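Local coordinates for protein GH59 galactosidase (Clostridium cellulolyticum, PDB 2V4V) that binds plant cell-wall sugars such as xylose through this family 6 carbohydrate-binding module, one part of a larger, probably polysaccharide-degrading glycoside hydrolase, at residues A[22-27]-A[90-95]. Numbering follows the deposited sequence.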
ATOM      1  N   THR A  22       1.113  16.622  -1.386  1.00  7.26           N
ATOM      2  CA  THR A  22       2.322  16.782  -2.211  1.00  6.86           C
ATOM      3  C   THR A  22       3.411  15.899  -1.634  1.00  7.99           C
ATOM      4  O   THR A  22       3.674  15.952  -0.437  1.00  8.22           O
ATOM      5  CB  THR A  22       2.825  18.229  -2.143  1.00  8.38           C
ATOM      6  OG1 THR A  22       1.753  19.120  -2.485  1.00  7.21           O
ATOM      7  CG2 THR A  22       3.993  18.456  -3.112  1.00  9.04           C
ATOM      8  N   CYS A  23       4.028  15.114  -2.514  1.00  8.82           N
ATOM      9  CA  CYS A  23       5.097  14.200  -2.125  1.00  7.48           C
ATOM     10  C   CYS A  23       6.455  14.830  -2.446  1.00  8.73           C
ATOM     11  O   CYS A  23       6.642  15.324  -3.560  1.00  8.10           O
ATOM     12  CB  CYS A  23       4.948  12.895  -2.884  1.00  9.52           C
ATOM     13  SG  CYS A  23       6.267  11.662  -2.605  1.00 10.01           S
ATOM     14  N   SER A  24       7.384  14.847  -1.470  1.00  9.88           N
ATOM     15  CA  SER A  24       8.711  15.450  -1.678  1.00 11.44           C
ATOM     16  C   SER A  24       9.481  14.839  -2.845  1.00 11.80           C
ATOM     17  O   SER A  24      10.332  15.523  -3.439  1.00 12.82           O
ATOM     18  CB  SER A  24       9.573  15.246  -0.427  1.00 11.64           C
ATOM     19  OG  SER A  24       9.914  13.836  -0.331  1.00 14.68           O
ATOM     20  N   GLU A  25       9.223  13.564  -3.159  1.00 10.91           N
ATOM     21  CA  GLU A  25       9.935  12.867  -4.245  1.00 11.14           C
ATOM     22  C   GLU A  25       9.287  13.144  -5.602  1.00 10.91           C
ATOM     23  O   GLU A  25       9.748  12.611  -6.623  1.00 11.14           O
ATOM     24  CB  GLU A  25       9.914  11.334  -4.055  1.00 12.47           C
ATOM     25  CG  GLU A  25      10.305  10.840  -2.767  1.00 13.58           C
ATOM     26  CD  GLU A  25      10.683   9.375  -2.834  1.00 10.50           C
ATOM     27  OE1 GLU A  25       9.821   8.511  -3.240  1.00 11.28           O
ATOM     28  OE2 GLU A  25      11.836   9.126  -2.424  1.00 13.12           O
ATOM     29  N   GLY A  26       8.225  13.979  -5.618  1.00  8.77           N
ATOM     30  CA  GLY A  26       7.464  14.263  -6.834  1.00  9.64           C
ATOM     31  C   GLY A  26       6.120  13.578  -6.782  1.00  8.94           C
ATOM     32  O   GLY A  26       5.953  12.534  -6.111  1.00  9.80           O
ATOM     33  N   GLY A  27       5.145  14.170  -7.474  1.00  8.17           N
ATOM     34  CA  GLY A  27       3.800  13.622  -7.475  1.00  7.91           C
ATOM     35  C   GLY A  27       3.192  13.739  -6.069  1.00  8.53           C
ATOM     36  O   GLY A  27       3.441  14.723  -5.362  1.00  8.38           O
ATOM     37  N   GLN A  90       8.403  12.896   4.788  1.00  8.06           N
ATOM     38  CA  GLN A  90       8.725  13.021   3.357  1.00  8.21           C
ATOM     39  C   GLN A  90      10.129  12.508   2.980  1.00  8.15           C
ATOM     40  O   GLN A  90      10.673  12.908   1.956  1.00  9.07           O
ATOM     41  CB  GLN A  90       8.498  14.476   2.883  1.00  8.06           C
ATOM     42  CG  GLN A  90       7.042  14.953   3.001  1.00  9.70           C
ATOM     43  CD  GLN A  90       6.098  14.217   2.024  1.00 10.75           C
ATOM     44  OE1 GLN A  90       6.547  13.631   1.017  1.00  8.28           O
ATOM     45  NE2 GLN A  90       4.801  14.263   2.309  1.00  8.54           N
ATOM     46  N   THR A  91      10.664  11.574   3.792  1.00  8.39           N
ATOM     47  CA  THR A  91      11.870  10.833   3.436  1.00  9.11           C
ATOM     48  C   THR A  91      11.450   9.376   3.264  1.00  8.86           C
ATOM     49  O   THR A  91      10.990   8.761   4.231  1.00  9.05           O
ATOM     50  CB  THR A  91      12.874  10.932   4.569  1.00 10.04           C
ATOM     51  OG1 THR A  91      13.297  12.304   4.703  1.00 11.69           O
ATOM     52  CG2 THR A  91      14.069   9.991   4.327  1.00 11.88           C
ATOM     53  N   TYR A  92      11.523   8.905   2.015  1.00  8.48           N
ATOM     54  CA  TYR A  92      10.947   7.598   1.633  1.00  8.72           C
ATOM     55  C   TYR A  92      11.989   6.497   1.591  1.00  8.66           C
ATOM     56  O   TYR A  92      13.182   6.742   1.400  1.00  9.41           O
ATOM     57  CB  TYR A  92      10.174   7.669   0.310  1.00 10.34           C
ATOM     58  CG  TYR A  92       8.971   8.580   0.399  1.00  8.66           C
ATOM     59  CD1 TYR A  92       7.684   8.060   0.474  1.00 10.01           C
ATOM     60  CD2 TYR A  92       9.135   9.990   0.478  1.00  9.67           C
ATOM     61  CE1 TYR A  92       6.575   8.876   0.575  1.00  8.39           C
ATOM     62  CE2 TYR A  92       8.022  10.841   0.583  1.00 10.66           C
ATOM     63  CZ  TYR A  92       6.734  10.270   0.665  1.00 11.25           C
ATOM     64  OH  TYR A  92       5.585  11.052   0.783  1.00 10.31           O
ATOM     65  N   THR A  93      11.482   5.284   1.740  1.00  7.52           N
ATOM     66  CA  THR A  93      12.275   4.074   1.581  1.00  8.43           C
ATOM     67  C   THR A  93      11.385   2.974   0.978  1.00  8.95           C
ATOM     68  O   THR A  93      10.211   3.232   0.689  1.00  9.25           O
ATOM     69  CB  THR A  93      12.851   3.640   2.911  1.00  9.75           C
ATOM     70  OG1 THR A  93      13.916   2.691   2.691  1.00 10.45           O
ATOM     71  CG2 THR A  93      11.760   3.096   3.840  1.00  8.57           C
ATOM     72  N   ASP A  94      11.961   1.793   0.723  1.00  8.31           N
ATOM     73  CA  ASP A  94      11.205   0.672   0.169  1.00  9.86           C
ATOM     74  C   ASP A  94      10.854  -0.317   1.283  1.00 10.20           C
ATOM     75  O   ASP A  94      11.731  -0.859   1.984  1.00 11.44           O
ATOM     76  CB  ASP A  94      12.023  -0.070  -0.888  1.00  9.22           C
ATOM     77  CG  ASP A  94      12.288   0.746  -2.161  1.00 14.01           C
ATOM     78  OD1 ASP A  94      11.648   1.787  -2.438  1.00 10.06           O
ATOM     79  OD2 ASP A  94      13.138   0.270  -2.950  1.00 20.74           O
ATOM     80  N   ALA A  95       9.562  -0.564   1.441  1.00  8.27           N
ATOM     81  CA  ALA A  95       9.095  -1.615   2.355  1.00  9.01           C
ATOM     82  C   ALA A  95       8.739  -2.790   1.465  1.00  9.05           C
ATOM     83  O   ALA A  95       8.220  -2.591   0.332  1.00  9.09           O
ATOM     84  CB  ALA A  95       7.879  -1.125   3.168  1.00  9.17           C
TER
HETATM   85  O   HOH W   1      12.749  10.408  -0.161  1.00 10.83           O
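Gln90 reaches Ser24 twice, through its side chain and through its backbone carbonyl. Gln90 CB packs against Ser24 CB at 3.6 Å. The chain then bends at CG (chi2 -68°), which folds the amide back toward the turn. Gln90 OE1 at the tip accepts two hydrogen bonds, from Ser24 N at 2.9 Å and from Tyr92 OH at 2.8 Å. The Ser24 N-H is nearly straight on its target (173°), yet both donors stand out of the plane of the side-chain amide, on opposite faces of it. NE2 bonds to Asp29 OD1, so acceptor and donor ends of the amide are both used, as a glutamine permits. Serine suits its place because a hydroxyl one bond beyond CB lets Ser24 OG donate to Gln90 O at 2.6 Å while its N-H is engaged with OE1.

A type I turn from Cys23 to Gly26 lies in the loop joining strands 19-22 and 28-31, and this end of the hairpin packs against edge strand 91-98 of the module's beta-sandwich and the residue before it, with the Gln90 side chain close to the bound xylose. Tyr92 points toward the turn, its hydroxyl supplying the reach to OE1. Cys23 SG, small and polarisable, lies oblique to the ring, a sulfur-aromatic contact 3.6 Å from Tyr92 CZ. Glutamate's extended chain brings Glu25 CG 3.6 Å from Tyr92 CD2, its carboxylate 24° from the ring plane; OE2 takes the Arg56 salt bridge and a water that accepts the Tyr92 N-H, OE1 the Asn123 ND2.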